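Local coordinates for protein putative transcriptional regulator, sugar-binding family (Arthrobacter aurescens, PDB 3NZE) that probably regulates transcription as a member of the SorC family, binding DNA and sensing a carbohydrate through its sugar-binding domain, at residues Ser72-Lys78 against Arg108-Tyr113; Ser83-Asn89 against Ala115-Phe120; Trp64-Ser69 against Tyr101-Ile105; Ser152-Val158 against Val223-Val229. Where two conformers were deposited one is given. Residues are numbered along the deposited sequence.

From the N terminus, the chain passes through segments 64-69, 72-78 and 83-89 and returns through 101-105, 108-113 and 115-120 in the same order, so contacts 3, 1 and 2 cross one another, closing loops of 31, 29 and 25 intervening residues. Contacts 3 and 1 join helix 66-73, or the turn after it, to helix 99-113; contact 2 pairs the strands flanking helix 99-113. Contact 4 follows in series, closing a loop of 64 residues between strands 153-160 and 225-230 of the same sheet. Gly110 of contact 1 meets Ala115 of contact 2, while Phe109 of contact 1 and Leu68 of contact 3 pack on Ile155 of contact 4, tying the helices to the sheet.

Contact 1 (Ser72-Lys78 against Arg108-Tyr113); sequences SRHLTRK and RFGSAY
This contact packs the end of helix 66-73 and the extended segment that leaves it against the last turns of helix 99-113, at the periphery of the sugar-binding domain. Ser72 and Arg73 are helical; from Leu75 to Lys78 the backbone is extended, while 108-113 stays helical, with Ala112 N bonded to Arg108 O. CA atoms pair Ser72 with Arg108 (5.8 Å), Arg77 with Ala112 (4.4 Å) and Lys78 with Tyr113 (5.2 Å). Leu75, in the mt rotamer, is the apolar plug: its CD1 sits 3.6 Å from the Phe109 ring centroid in a CH-pi contact over the face, and its CB lies 3.8 Å from Ala112 CB. Arg108 NH1 donates to Ser72 OG (3.3 Å), a hydroxyl also bonded to Ser69 O. The Arg73 and Arg108 guanidinium groups approach face to face in part, NH1 of Arg73 lying 3.2 Å from NH2 of Arg108, a meeting of like charges. At the far end Lys78 N donates to Ala112 O (2.8 Å). Tyr113 CA makes a CA-H...O contact with Lys78 O (3.3 Å), and a water joins Thr76 O (2.5 Å) to Tyr113 OH (2.9 Å). The Lys78 amine reaches Gly51 O and Val54 O. Packing of a helix and the connection that leaves it against the next helix, each helix leading into a parallel strand, is typical of a Rossmann-like alpha/beta fold.

Contact 2 (Ser83-Asn89 against Ala115-Phe120); sequences SIVVQLN and ARVEQF
Ala115 opens the second segment in extended conformation, its CB 4.2 Å from Val85 CG1. Arg116 N then donates to Ser83 O (3.1 Å), and Arg116 O accepts from Val85 N (2.8 Å). The Arg116 side chain lies on the same face as Ile84, whose CD1 is 3.3 Å from Arg116 NH2; Arg116 NE forms a salt bridge with Glu118 OE2 (2.7 Å). Val117 occupies the other face, with CG2 3.6 Å from Val85 CG2, beneath Met106 of helix 99-113. That helix connects the two strands, making a parallel beta-alpha-beta crossover in a Rossmann-like sheet; the strand axes approach to 4.7 Å and cross at -18°. Glu118, which binds calcium in a crystal structure of this protein although no ion is bound to this chain, continues the pairing: its N donates to Val85 O (2.9 Å) and its O accepts from Gln87 N (3.1 Å). Past strand 116-118, the side chain of Gln87, the last residue of strand 84-87, takes over (chi1 and chi2 t), OE1 accepting from Gln119 NE2 (2.9 Å) and Phe120 N (3.3 Å). Phe120, chi1 t, brings CD2 to 3.7 Å from Asn89 C, the ring also packing on Gln148.

Contact 3 (Trp64-Ser69 against Tyr101-Ile105); sequences WGATLS and YASDI
Trp64 lays the face of its indole over Ala102: the methyl CB of Ala102 stands 3.5 Å from the centroid of the five-membered ring, 10° off its normal, a CH-pi contact. With chi1 at 73° (p) and chi2 at -91°, the indole reaches across to helix 99-113, where Trp64 CZ3 also meets Tyr101 CD2 (3.8 Å), and its NE1 is bonded to Gly90 O. Trp64 itself is extended; Gly65, with phi/psi of 178/-174, is the N-cap of helix 66-73, and its carbonyl accepts from Ser69 N (2.9 Å) in the first turn. Segment 101-105 is regular helix, with Ile105 N bonded to Tyr101 O (3.2 Å). CA atoms lie 6.1 Å apart for Trp64 and Ala102 and 5.5 Å for Ser69 and Ile105. Ile105, in the mt rotamer, fills the interface: CD1 lies 3.8 Å from Trp64 CB and 3.7 Å from Gly65 O, while CG1 is 3.7 Å from Ser69 CA. Tyr101, chi1 t, stretches over the start of helix 66-73 so that its OH is 3.5 Å from Ala66 CA and 3.0 Å from Ser69 CB. A water bridges Ser69 OG (2.8 Å) and Tyr101 O (3.1 Å). The two helices of this alpha/beta domain are thus held here mainly by apolar and CH-pi packing, with a water-mediated link adding a polar element at one side.

Contact 4 (Ser152-Val158 against Val223-Val229); sequences SIAIFGV and VRRRICV
A phenylalanine ring laid across the neighbouring strand marks this parallel pair: Phe156, chi1 52° (p), has Ile227 O and Cys228 CA over one face and CE1 3.6 Å from Cys228 CB. Cys228 SG sits 4.9 Å from the ring centroid in an oblique sulfur-aromatic contact. The strand axes run 4.7 Å apart and 9° from parallel, pairing Ile153 with Arg225, Ala154 with Arg226, Ile155 with Ile227 and Phe156 with Cys228. Backbone bonds alternate: Ala154 N to Arg225 O (2.9 Å), Ile227 N to Ala154 O (2.8 Å), Phe156 N to Ile227 O (2.9 Å) and Val229 N to Phe156 O (2.9 Å). Beyond, a water links Val158 N (2.9 Å) to Val229 O (2.7 Å). Ile155 and Ile227 share the opposite face, beneath Ile50 of helix 35-50. Strand 153-160 also pairs with strand 59-62 and strand 225-230 with strand 250-254, so both are interior to the Rossmann-like sheet. Main-chain bonds and apolar contacts at Ile155/Ile227 and Phe156/Cys228 thus hold them together, with arginines at the N-terminal end.

Contact 1 (Ser72-Lys78 against Arg108-Tyr113)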
loop_
_atom_site.group_PDB
_atom_site.type_symbol
_atom_site.label_atom_id
_atom_site.label_comp_id
_atom_site.label_asym_id
_atom_site.label_seq_id
_atom_site.Cartn_x
_atom_site.Cartn_y
_atom_site.Cartn_z
ATOM N N SER A 72 8.318 6.634 -4.717
ATOM C CA SER A 72 9.462 7.217 -4.037
ATOM C C SER A 72 10.418 7.897 -5.009
ATOM O O SER A 72 11.126 8.824 -4.637
ATOM C CB SER A 72 10.209 6.164 -3.220
ATOM O OG SER A 72 10.900 5.250 -4.057
ATOM N N ARG A 73 10.442 7.429 -6.250
ATOM C CA ARG A 73 11.318 8.021 -7.255
ATOM C C ARG A 73 10.832 9.382 -7.744
ATOM O O ARG A 73 11.597 10.134 -8.345
ATOM C CB ARG A 73 11.503 7.073 -8.440
ATOM C CG ARG A 73 12.287 5.827 -8.096
ATOM C CD ARG A 73 12.566 4.998 -9.329
ATOM N NE ARG A 73 13.130 3.701 -8.979
ATOM C CZ ARG A 73 14.424 3.476 -8.772
ATOM N NH1 ARG A 73 14.839 2.257 -8.456
ATOM N NH2 ARG A 73 15.302 4.466 -8.880
ATOM N N HIS A 74 9.567 9.710 -7.475
ATOM C CA HIS A 74 8.990 10.957 -7.999
ATOM C C HIS A 74 8.726 12.041 -6.957
ATOM O O HIS A 74 8.175 13.104 -7.270
ATOM C CB HIS A 74 7.711 10.655 -8.793
ATOM C CG HIS A 74 7.947 9.794 -9.995
ATOM N ND1 HIS A 74 8.495 10.280 -11.160
ATOM C CD2 HIS A 74 7.720 8.477 -10.209
ATOM C CE1 HIS A 74 8.594 9.302 -12.040
ATOM N NE2 HIS A 74 8.121 8.199 -11.492
ATOM N N LEU A 75 9.125 11.779 -5.718
ATOM C CA LEU A 75 8.935 12.742 -4.644
ATOM C C LEU A 75 9.628 14.075 -4.924
ATOM O O LEU A 75 10.746 14.107 -5.436
ATOM C CB LEU A 75 9.445 12.155 -3.329
ATOM C CG LEU A 75 8.739 10.878 -2.849
ATOM C CD1 LEU A 75 9.341 10.407 -1.532
ATOM C CD2 LEU A 75 7.247 11.130 -2.679
ATOM N N THR A 76 8.951 15.171 -4.596
ATOM C CA THR A 76 9.534 16.503 -4.718
ATOM C C THR A 76 10.152 16.895 -3.390
ATOM O O THR A 76 9.515 16.766 -2.346
ATOM C CB THR A 76 8.471 17.556 -5.088
ATOM O OG1 THR A 76 7.956 17.282 -6.393
ATOM C CG2 THR A 76 9.073 18.958 -5.070
ATOM N N ARG A 77 11.390 17.372 -3.415
ATOM C CA ARG A 77 12.051 17.763 -2.179
ATOM C C ARG A 77 11.226 18.814 -1.452
ATOM O O ARG A 77 10.770 19.786 -2.050
ATOM C CB ARG A 77 13.461 18.288 -2.448
ATOM C CG ARG A 77 14.320 18.387 -1.198
ATOM C CD ARG A 77 15.742 18.806 -1.540
ATOM N NE ARG A 77 16.648 18.676 -0.402
ATOM C CZ ARG A 77 16.860 19.631 0.497
ATOM N NH1 ARG A 77 17.707 19.425 1.497
ATOM N NH2 ARG A 77 16.224 20.793 0.398
ATOM N N LYS A 78 11.032 18.603 -0.159
ATOM C CA LYS A 78 10.262 19.511 0.670
ATOM C C LYS A 78 10.711 19.299 2.102
ATOM O O LYS A 78 10.270 18.366 2.764
ATOM C CB LYS A 78 8.768 19.214 0.549
ATOM C CG LYS A 78 7.910 20.037 1.506
ATOM C CD LYS A 78 6.478 19.515 1.577
ATOM C CE LYS A 78 5.769 20.044 2.812
ATOM N NZ LYS A 78 4.318 19.733 2.808
ATOM N N ARG A 108 14.763 7.278 0.002
ATOM C CA ARG A 108 14.182 8.305 -0.867
ATOM C C ARG A 108 13.158 9.172 -0.131
ATOM O O ARG A 108 13.113 10.397 -0.329
ATOM C CB ARG A 108 13.553 7.661 -2.107
ATOM C CG ARG A 108 14.605 7.205 -3.137
ATOM C CD ARG A 108 13.985 6.415 -4.284
ATOM N NE ARG A 108 14.976 5.538 -4.901
ATOM C CZ ARG A 108 14.794 4.241 -5.122
ATOM N NH1 ARG A 108 13.650 3.658 -4.799
ATOM N NH2 ARG A 108 15.755 3.532 -5.687
ATOM N N PHE A 109 12.345 8.542 0.711
ATOM C CA PHE A 109 11.349 9.292 1.484
ATOM C C PHE A 109 12.058 10.162 2.511
ATOM O O PHE A 109 11.760 11.341 2.646
ATOM C CB PHE A 109 10.338 8.358 2.172
ATOM C CG PHE A 109 9.110 8.083 1.351
ATOM C CD1 PHE A 109 9.070 7.018 0.468
ATOM C CD2 PHE A 109 7.990 8.907 1.450
ATOM C CE1 PHE A 109 7.942 6.755 -0.286
ATOM C CE2 PHE A 109 6.861 8.647 0.697
ATOM C CZ PHE A 109 6.831 7.571 -0.173
ATOM N N GLY A 110 13.015 9.580 3.224
ATOM C CA GLY A 110 13.776 10.335 4.203
ATOM C C GLY A 110 14.491 11.525 3.603
ATOM O O GLY A 110 14.511 12.609 4.190
ATOM N N SER A 111 15.088 11.326 2.430
ATOM C CA SER A 111 15.853 12.377 1.768
ATOM C C SER A 111 14.953 13.493 1.236
ATOM O O SER A 111 15.307 14.673 1.302
ATOM C CB SER A 111 16.683 11.800 0.619
ATOM O OG SER A 111 17.767 11.031 1.104
ATOM N N ALA A 112 13.797 13.118 0.700
ATOM C CA ALA A 112 12.891 14.113 0.138
ATOM C C ALA A 112 12.387 15.082 1.197
ATOM O O ALA A 112 12.184 16.265 0.915
ATOM C CB ALA A 112 11.726 13.454 -0.567
ATOM N N TYR A 113 12.209 14.588 2.423
ATOM C CA TYR A 113 11.560 15.382 3.466
ATOM C C TYR A 113 12.448 15.770 4.650
ATOM O O TYR A 113 11.996 16.445 5.582
ATOM C CB TYR A 113 10.285 14.672 3.932
ATOM C CG TYR A 113 9.321 14.479 2.782
ATOM C CD1 TYR A 113 8.795 15.572 2.113
ATOM C CD2 TYR A 113 8.971 13.209 2.344
ATOM C CE1 TYR A 113 7.932 15.413 1.055
ATOM C CE2 TYR A 113 8.108 13.033 1.285
ATOM C CZ TYR A 113 7.593 14.147 0.640
ATOM O OH TYR A 113 6.736 13.986 -0.413
HETATM O O HOH W 1 7.087 16.461 -1.786
#

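Contact 2 (Ser83-Asn89 against Ala115-Phe120)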
loop_
_atom_site.group_PDB
_atom_site.type_symbol
_atom_site.label_atom_id
_atom_site.label_comp_id
_atom_site.label_asym_id
_atom_site.label_seq_id
_atom_site.Cartn_x
_atom_site.Cartn_y
_atom_site.Cartn_z
ATOM N N SER A 83 10.245 15.102 11.767
ATOM C CA SER A 83 9.366 14.070 11.250
ATOM C C SER A 83 10.104 12.764 11.062
ATOM O O SER A 83 11.331 12.731 10.989
ATOM C CB SER A 83 8.738 14.505 9.937
ATOM O OG SER A 83 7.798 15.537 10.184
ATOM N N ILE A 84 9.334 11.687 10.982
ATOM C CA ILE A 84 9.889 10.355 10.881
ATOM C C ILE A 84 9.148 9.601 9.797
ATOM O O ILE A 84 7.932 9.715 9.695
ATOM C CB ILE A 84 9.651 9.589 12.197
ATOM C CG1 ILE A 84 10.365 10.277 13.358
ATOM C CG2 ILE A 84 10.090 8.142 12.070
ATOM C CD1 ILE A 84 9.939 9.759 14.723
ATOM N N VAL A 85 9.868 8.845 8.978
ATOM C CA VAL A 85 9.212 7.911 8.071
ATOM C C VAL A 85 9.442 6.504 8.597
ATOM O O VAL A 85 10.580 6.086 8.821
ATOM C CB VAL A 85 9.700 8.027 6.610
ATOM C CG1 VAL A 85 9.170 9.300 5.964
ATOM C CG2 VAL A 85 11.214 7.961 6.531
ATOM N N VAL A 86 8.349 5.786 8.826
ATOM C CA VAL A 86 8.430 4.450 9.398
ATOM C C VAL A 86 7.950 3.380 8.417
ATOM O O VAL A 86 6.914 3.524 7.759
ATOM C CB VAL A 86 7.703 4.357 10.778
ATOM C CG1 VAL A 86 6.211 4.750 10.663
ATOM C CG2 VAL A 86 7.861 2.965 11.387
ATOM N N GLN A 87 8.727 2.309 8.315
ATOM C CA GLN A 87 8.420 1.187 7.447
ATOM C C GLN A 87 7.293 0.346 8.063
ATOM O O GLN A 87 7.386 -0.046 9.227
ATOM C CB GLN A 87 9.698 0.353 7.318
ATOM C CG GLN A 87 9.639 -0.834 6.386
ATOM C CD GLN A 87 10.973 -1.572 6.394
ATOM O OE1 GLN A 87 11.994 -1.001 6.776
ATOM N NE2 GLN A 87 10.971 -2.831 5.975
ATOM N N LEU A 88 6.238 0.064 7.294
ATOM C CA LEU A 88 5.060 -0.621 7.848
ATOM C C LEU A 88 5.076 -2.142 7.713
ATOM O O LEU A 88 4.333 -2.832 8.412
ATOM C CB LEU A 88 3.783 -0.091 7.193
ATOM C CG LEU A 88 3.505 1.395 7.436
ATOM C CD1 LEU A 88 2.143 1.790 6.839
ATOM C CD2 LEU A 88 3.537 1.683 8.930
ATOM N N ASN A 89 5.908 -2.653 6.806
ATOM C CA ASN A 89 6.002 -4.085 6.561
ATOM C C ASN A 89 7.456 -4.509 6.405
ATOM O O ASN A 89 8.272 -3.726 5.961
ATOM C CB ASN A 89 5.205 -4.486 5.314
ATOM C CG ASN A 89 5.581 -3.679 4.081
ATOM O OD1 ASN A 89 5.756 -2.463 4.147
ATOM N ND2 ASN A 89 5.679 -4.356 2.940
ATOM N N ALA A 115 13.473 13.767 6.770
ATOM C CA ALA A 115 12.868 13.010 7.856
ATOM C C ALA A 115 13.773 11.868 8.278
ATOM O O ALA A 115 14.460 11.277 7.452
ATOM C CB ALA A 115 11.512 12.461 7.423
ATOM N N ARG A 116 13.762 11.549 9.566
ATOM C CA ARG A 116 14.517 10.400 10.043
ATOM C C ARG A 116 13.841 9.113 9.600
ATOM O O ARG A 116 12.616 9.000 9.644
ATOM C CB ARG A 116 14.647 10.414 11.564
ATOM C CG ARG A 116 15.523 9.285 12.083
ATOM C CD ARG A 116 15.700 9.355 13.588
ATOM N NE ARG A 116 14.640 8.652 14.308
ATOM C CZ ARG A 116 13.749 9.241 15.096
ATOM N NH1 ARG A 116 13.775 10.557 15.267
ATOM N NH2 ARG A 116 12.835 8.511 15.719
ATOM N N VAL A 117 14.646 8.138 9.192
ATOM C CA VAL A 117 14.124 6.863 8.728
ATOM C C VAL A 117 14.128 5.817 9.846
ATOM O O VAL A 117 15.140 5.606 10.510
ATOM C CB VAL A 117 14.940 6.338 7.531
ATOM C CG1 VAL A 117 14.541 4.919 7.191
ATOM C CG2 VAL A 117 14.763 7.258 6.322
ATOM N N GLU A 118 12.989 5.163 10.051
ATOM C CA GLU A 118 12.906 4.062 11.004
ATOM C C GLU A 118 12.479 2.774 10.315
ATOM O O GLU A 118 11.343 2.632 9.860
ATOM C CB GLU A 118 11.937 4.387 12.138
ATOM C CG GLU A 118 12.397 5.540 13.036
ATOM C CD GLU A 118 13.523 5.145 13.981
ATOM O OE1 GLU A 118 13.842 3.938 14.071
ATOM O OE2 GLU A 118 14.083 6.046 14.641
ATOM N N GLN A 119 13.395 1.823 10.251
ATOM C CA GLN A 119 13.103 0.561 9.591
ATOM C C GLN A 119 12.694 -0.548 10.547
ATOM O O GLN A 119 12.827 -0.435 11.768
ATOM C CB GLN A 119 14.272 0.135 8.698
ATOM C CG GLN A 119 14.448 1.115 7.555
ATOM C CD GLN A 119 15.211 0.545 6.392
ATOM O OE1 GLN A 119 16.318 0.991 6.103
ATOM N NE2 GLN A 119 14.620 -0.439 5.703
ATOM N N PHE A 120 12.211 -1.635 9.958
ATOM C CA PHE A 120 11.472 -2.675 10.659
ATOM C C PHE A 120 12.308 -3.952 10.509
ATOM O O PHE A 120 12.364 -4.523 9.423
ATOM C CB PHE A 120 10.122 -2.813 9.941
ATOM C CG PHE A 120 9.037 -3.517 10.730
ATOM C CD1 PHE A 120 9.103 -3.654 12.106
ATOM C CD2 PHE A 120 7.923 -4.014 10.072
ATOM C CE1 PHE A 120 8.079 -4.297 12.806
ATOM C CE2 PHE A 120 6.911 -4.657 10.752
ATOM C CZ PHE A 120 6.980 -4.796 12.123
HETATM O O HOH W 2 13.616 -4.040 6.456
#

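Contact 3 (Trp64-Ser69 against Tyr101-Ile105)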
loop_
_atom_site.group_PDB
_atom_site.type_symbol
_atom_site.label_atom_id
_atom_site.label_comp_id
_atom_site.label_asym_id
_atom_site.label_seq_id
_atom_site.Cartn_x
_atom_site.Cartn_y
_atom_site.Cartn_z
ATOM N N TRP A 64 6.059 -0.541 1.862
ATOM C CA TRP A 64 6.879 -0.587 0.660
ATOM C C TRP A 64 6.431 -1.717 -0.271
ATOM O O TRP A 64 5.878 -2.736 0.175
ATOM C CB TRP A 64 8.369 -0.719 1.015
ATOM C CG TRP A 64 8.687 -2.080 1.511
ATOM C CD1 TRP A 64 8.670 -2.511 2.805
ATOM C CD2 TRP A 64 9.061 -3.206 0.709
ATOM N NE1 TRP A 64 9.010 -3.841 2.859
ATOM C CE2 TRP A 64 9.256 -4.294 1.587
ATOM C CE3 TRP A 64 9.257 -3.399 -0.666
ATOM C CZ2 TRP A 64 9.625 -5.556 1.136
ATOM C CZ3 TRP A 64 9.625 -4.652 -1.113
ATOM C CH2 TRP A 64 9.804 -5.721 -0.212
ATOM N N GLY A 65 6.671 -1.514 -1.567
ATOM C CA GLY A 65 6.334 -2.474 -2.602
ATOM C C GLY A 65 6.716 -1.874 -3.943
ATOM O O GLY A 65 7.307 -0.804 -3.987
ATOM N N ALA A 66 6.366 -2.549 -5.035
ATOM C CA ALA A 66 6.707 -2.063 -6.365
ATOM C C ALA A 66 6.050 -0.706 -6.640
ATOM O O ALA A 66 6.673 0.192 -7.187
ATOM C CB ALA A 66 6.308 -3.084 -7.428
ATOM N N THR A 67 4.803 -0.549 -6.215
ATOM C CA THR A 67 4.129 0.720 -6.432
ATOM C C THR A 67 4.814 1.831 -5.649
ATOM O O THR A 67 5.117 2.885 -6.190
ATOM C CB THR A 67 2.645 0.637 -6.066
ATOM O OG1 THR A 67 2.026 -0.340 -6.912
ATOM C CG2 THR A 67 1.960 2.008 -6.282
ATOM N N LEU A 68 5.065 1.588 -4.372
ATOM C CA LEU A 68 5.683 2.612 -3.544
ATOM C C LEU A 68 7.112 2.945 -3.989
ATOM O O LEU A 68 7.590 4.067 -3.803
ATOM C CB LEU A 68 5.632 2.201 -2.076
ATOM C CG LEU A 68 4.585 2.977 -1.279
ATOM C CD1 LEU A 68 5.041 4.433 -1.208
ATOM C CD2 LEU A 68 3.199 2.870 -1.923
ATOM N N SER A 69 7.786 1.979 -4.596
ATOM C CA SER A 69 9.115 2.249 -5.128
ATOM C C SER A 69 9.008 3.318 -6.212
ATOM O O SER A 69 9.749 4.299 -6.206
ATOM C CB SER A 69 9.734 0.988 -5.713
ATOM O OG SER A 69 11.105 1.202 -5.982
ATOM N N TYR A 101 16.004 -3.139 -1.724
ATOM C CA TYR A 101 14.936 -2.446 -2.442
ATOM C C TYR A 101 14.065 -1.653 -1.468
ATOM O O TYR A 101 13.786 -0.470 -1.699
ATOM C CB TYR A 101 14.118 -3.489 -3.193
ATOM C CG TYR A 101 13.064 -2.995 -4.160
ATOM C CD1 TYR A 101 13.404 -2.617 -5.451
ATOM C CD2 TYR A 101 11.723 -2.995 -3.807
ATOM C CE1 TYR A 101 12.432 -2.200 -6.353
ATOM C CE2 TYR A 101 10.750 -2.586 -4.696
ATOM C CZ TYR A 101 11.112 -2.197 -5.967
ATOM O OH TYR A 101 10.147 -1.791 -6.858
ATOM N N ALA A 102 13.643 -2.293 -0.381
ATOM C CA ALA A 102 12.865 -1.617 0.652
ATOM C C ALA A 102 13.663 -0.478 1.287
ATOM O O ALA A 102 13.137 0.603 1.513
ATOM C CB ALA A 102 12.401 -2.623 1.729
ATOM N N SER A 103 14.932 -0.721 1.584
ATOM C CA SER A 103 15.769 0.330 2.150
ATOM C C SER A 103 15.878 1.553 1.235
ATOM O O SER A 103 15.855 2.691 1.708
ATOM C CB SER A 103 17.156 -0.206 2.484
ATOM O OG SER A 103 17.998 0.841 2.930
ATOM N N ASP A 104 16.004 1.320 -0.068
ATOM C CA ASP A 104 16.116 2.419 -1.020
ATOM C C ASP A 104 14.861 3.275 -1.024
ATOM O O ASP A 104 14.942 4.502 -1.147
ATOM C CB ASP A 104 16.425 1.904 -2.431
ATOM C CG ASP A 104 17.860 1.403 -2.566
ATOM O OD1 ASP A 104 18.657 1.662 -1.646
ATOM O OD2 ASP A 104 18.183 0.772 -3.591
ATOM N N ILE A 105 13.713 2.621 -0.906
ATOM C CA ILE A 105 12.431 3.328 -0.840
ATOM C C ILE A 105 12.409 4.224 0.389
ATOM O O ILE A 105 12.137 5.428 0.292
ATOM C CB ILE A 105 11.239 2.348 -0.801
ATOM C CG1 ILE A 105 11.130 1.604 -2.131
ATOM C CG2 ILE A 105 9.928 3.083 -0.504
ATOM C CD1 ILE A 105 10.200 0.423 -2.084
HETATM O O HOH W 3 13.406 0.621 -4.542
#

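Contact 4 (Ser152-Val158 against Val223-Val229)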
loop_
_atom_site.group_PDB
_atom_site.type_symbol
_atom_site.label_atom_id
_atom_site.label_comp_id
_atom_site.label_asym_id
_atom_site.label_seq_id
_atom_site.Cartn_x
_atom_site.Cartn_y
_atom_site.Cartn_z
ATOM N N SER A 152 0.737 9.506 11.390
ATOM C CA SER A 152 -0.174 10.590 11.010
ATOM C C SER A 152 -0.794 10.287 9.650
ATOM O O SER A 152 -1.982 10.550 9.417
ATOM C CB SER A 152 0.585 11.920 10.926
ATOM O OG SER A 152 1.628 12.015 11.886
ATOM N N ILE A 153 0.030 9.763 8.747
ATOM C CA ILE A 153 -0.439 9.365 7.422
ATOM C C ILE A 153 0.131 8.001 7.039
ATOM O O ILE A 153 1.168 7.566 7.562
ATOM C CB ILE A 153 -0.135 10.423 6.309
ATOM C CG1 ILE A 153 1.331 10.394 5.880
ATOM C CG2 ILE A 153 -0.567 11.830 6.746
ATOM C CD1 ILE A 153 1.651 11.399 4.760
ATOM N N ALA A 154 -0.584 7.294 6.166
ATOM C CA ALA A 154 -0.138 5.984 5.680
ATOM C C ALA A 154 -0.153 6.042 4.168
ATOM O O ALA A 154 -1.072 6.602 3.590
ATOM C CB ALA A 154 -1.069 4.876 6.164
ATOM N N ILE A 155 0.863 5.477 3.526
ATOM C CA ILE A 155 0.919 5.473 2.068
ATOM C C ILE A 155 1.151 4.060 1.609
ATOM O O ILE A 155 2.076 3.404 2.086
ATOM C CB ILE A 155 2.074 6.345 1.536
ATOM C CG1 ILE A 155 2.058 7.723 2.201
ATOM C CG2 ILE A 155 1.977 6.478 0.012
ATOM C CD1 ILE A 155 3.293 8.579 1.911
ATOM N N PHE A 156 0.332 3.589 0.675
ATOM C CA PHE A 156 0.382 2.182 0.288
ATOM C C PHE A 156 -0.205 1.902 -1.081
ATOM O O PHE A 156 -1.085 2.621 -1.560
ATOM C CB PHE A 156 -0.334 1.299 1.316
ATOM C CG PHE A 156 -1.743 1.749 1.648
ATOM C CD1 PHE A 156 -2.827 1.330 0.885
ATOM C CD2 PHE A 156 -1.968 2.579 2.731
ATOM C CE1 PHE A 156 -4.125 1.733 1.204
ATOM C CE2 PHE A 156 -3.265 2.987 3.063
ATOM C CZ PHE A 156 -4.342 2.560 2.296
ATOM N N GLY A 157 0.273 0.820 -1.690
ATOM C CA GLY A 157 -0.368 0.255 -2.860
ATOM C C GLY A 157 -1.291 -0.884 -2.441
ATOM O O GLY A 157 -1.568 -1.079 -1.256
ATOM N N VAL A 158 -1.777 -1.639 -3.419
ATOM C CA VAL A 158 -2.715 -2.722 -3.144
ATOM C C VAL A 158 -2.300 -3.969 -3.912
ATOM O O VAL A 158 -2.072 -3.910 -5.125
ATOM C CB VAL A 158 -4.151 -2.341 -3.572
ATOM C CG1 VAL A 158 -5.133 -3.470 -3.255
ATOM C CG2 VAL A 158 -4.595 -1.064 -2.870
ATOM N N VAL A 223 -5.900 6.042 11.152
ATOM C CA VAL A 223 -4.883 6.974 10.703
ATOM C C VAL A 223 -5.587 8.110 9.957
ATOM O O VAL A 223 -6.570 7.887 9.245
ATOM C CB VAL A 223 -3.850 6.278 9.809
ATOM C CG1 VAL A 223 -2.846 7.291 9.242
ATOM C CG2 VAL A 223 -3.126 5.205 10.593
ATOM N N ARG A 224 -5.094 9.330 10.132
ATOM C CA ARG A 224 -5.805 10.496 9.608
ATOM C C ARG A 224 -5.974 10.531 8.084
ATOM O O ARG A 224 -7.085 10.701 7.581
ATOM C CB ARG A 224 -5.163 11.790 10.087
ATOM C CG ARG A 224 -6.136 12.943 9.996
ATOM C CD ARG A 224 -5.486 14.254 10.331
ATOM N NE ARG A 224 -4.739 14.766 9.198
ATOM C CZ ARG A 224 -3.417 14.766 9.136
ATOM N NH1 ARG A 224 -2.799 15.254 8.070
ATOM N NH2 ARG A 224 -2.721 14.287 10.153
ATOM N N ARG A 225 -4.873 10.396 7.359
ATOM C CA ARG A 225 -4.917 10.312 5.909
ATOM C C ARG A 225 -4.263 9.006 5.458
ATOM O O ARG A 225 -3.169 8.656 5.908
ATOM C CB ARG A 225 -4.198 11.508 5.262
ATOM C CG ARG A 225 -4.791 12.893 5.595
ATOM C CD ARG A 225 -6.193 13.096 5.010
ATOM N NE ARG A 225 -6.207 13.409 3.578
ATOM C CZ ARG A 225 -6.150 14.641 3.062
ATOM N NH1 ARG A 225 -6.058 15.702 3.857
ATOM N NH2 ARG A 225 -6.186 14.815 1.745
ATOM N N ARG A 226 -4.942 8.299 4.559
ATOM C CA ARG A 226 -4.439 7.048 4.010
ATOM C C ARG A 226 -4.416 7.171 2.493
ATOM O O ARG A 226 -5.464 7.245 1.848
ATOM C CB ARG A 226 -5.316 5.865 4.431
ATOM C CG ARG A 226 -5.156 5.470 5.894
ATOM C CD ARG A 226 -6.277 6.000 6.741
ATOM N NE ARG A 226 -7.576 5.482 6.309
ATOM C CZ ARG A 226 -8.732 5.872 6.825
ATOM N NH1 ARG A 226 -9.871 5.365 6.363
ATOM N NH2 ARG A 226 -8.752 6.773 7.796
ATOM N N ILE A 227 -3.217 7.207 1.930
ATOM C CA ILE A 227 -3.055 7.480 0.503
ATOM C C ILE A 227 -2.806 6.160 -0.190
ATOM O O ILE A 227 -1.802 5.493 0.063
ATOM C CB ILE A 227 -1.879 8.439 0.206
ATOM C CG1 ILE A 227 -2.112 9.815 0.837
ATOM C CG2 ILE A 227 -1.717 8.653 -1.285
ATOM C CD1 ILE A 227 -1.814 9.893 2.298
ATOM N N CYS A 228 -3.743 5.793 -1.053
ATOM C CA CYS A 228 -3.743 4.506 -1.726
ATOM C C CYS A 228 -3.423 4.716 -3.199
ATOM O O CYS A 228 -4.085 5.509 -3.882
ATOM C CB CYS A 228 -5.129 3.870 -1.564
ATOM S SG CYS A 228 -5.300 2.276 -2.375
ATOM N N VAL A 229 -2.412 4.010 -3.701
ATOM C CA VAL A 229 -1.949 4.239 -5.067
ATOM C C VAL A 229 -2.059 2.946 -5.843
ATOM O O VAL A 229 -1.494 1.941 -5.442
ATOM C CB VAL A 229 -0.484 4.698 -5.115
ATOM C CG1 VAL A 229 -0.085 4.985 -6.558
ATOM C CG2 VAL A 229 -0.268 5.928 -4.218
HETATM O O HOH W 4 -3.259 9.878 12.371
HETATM O O HOH W 5 -0.799 -0.637 -5.950
#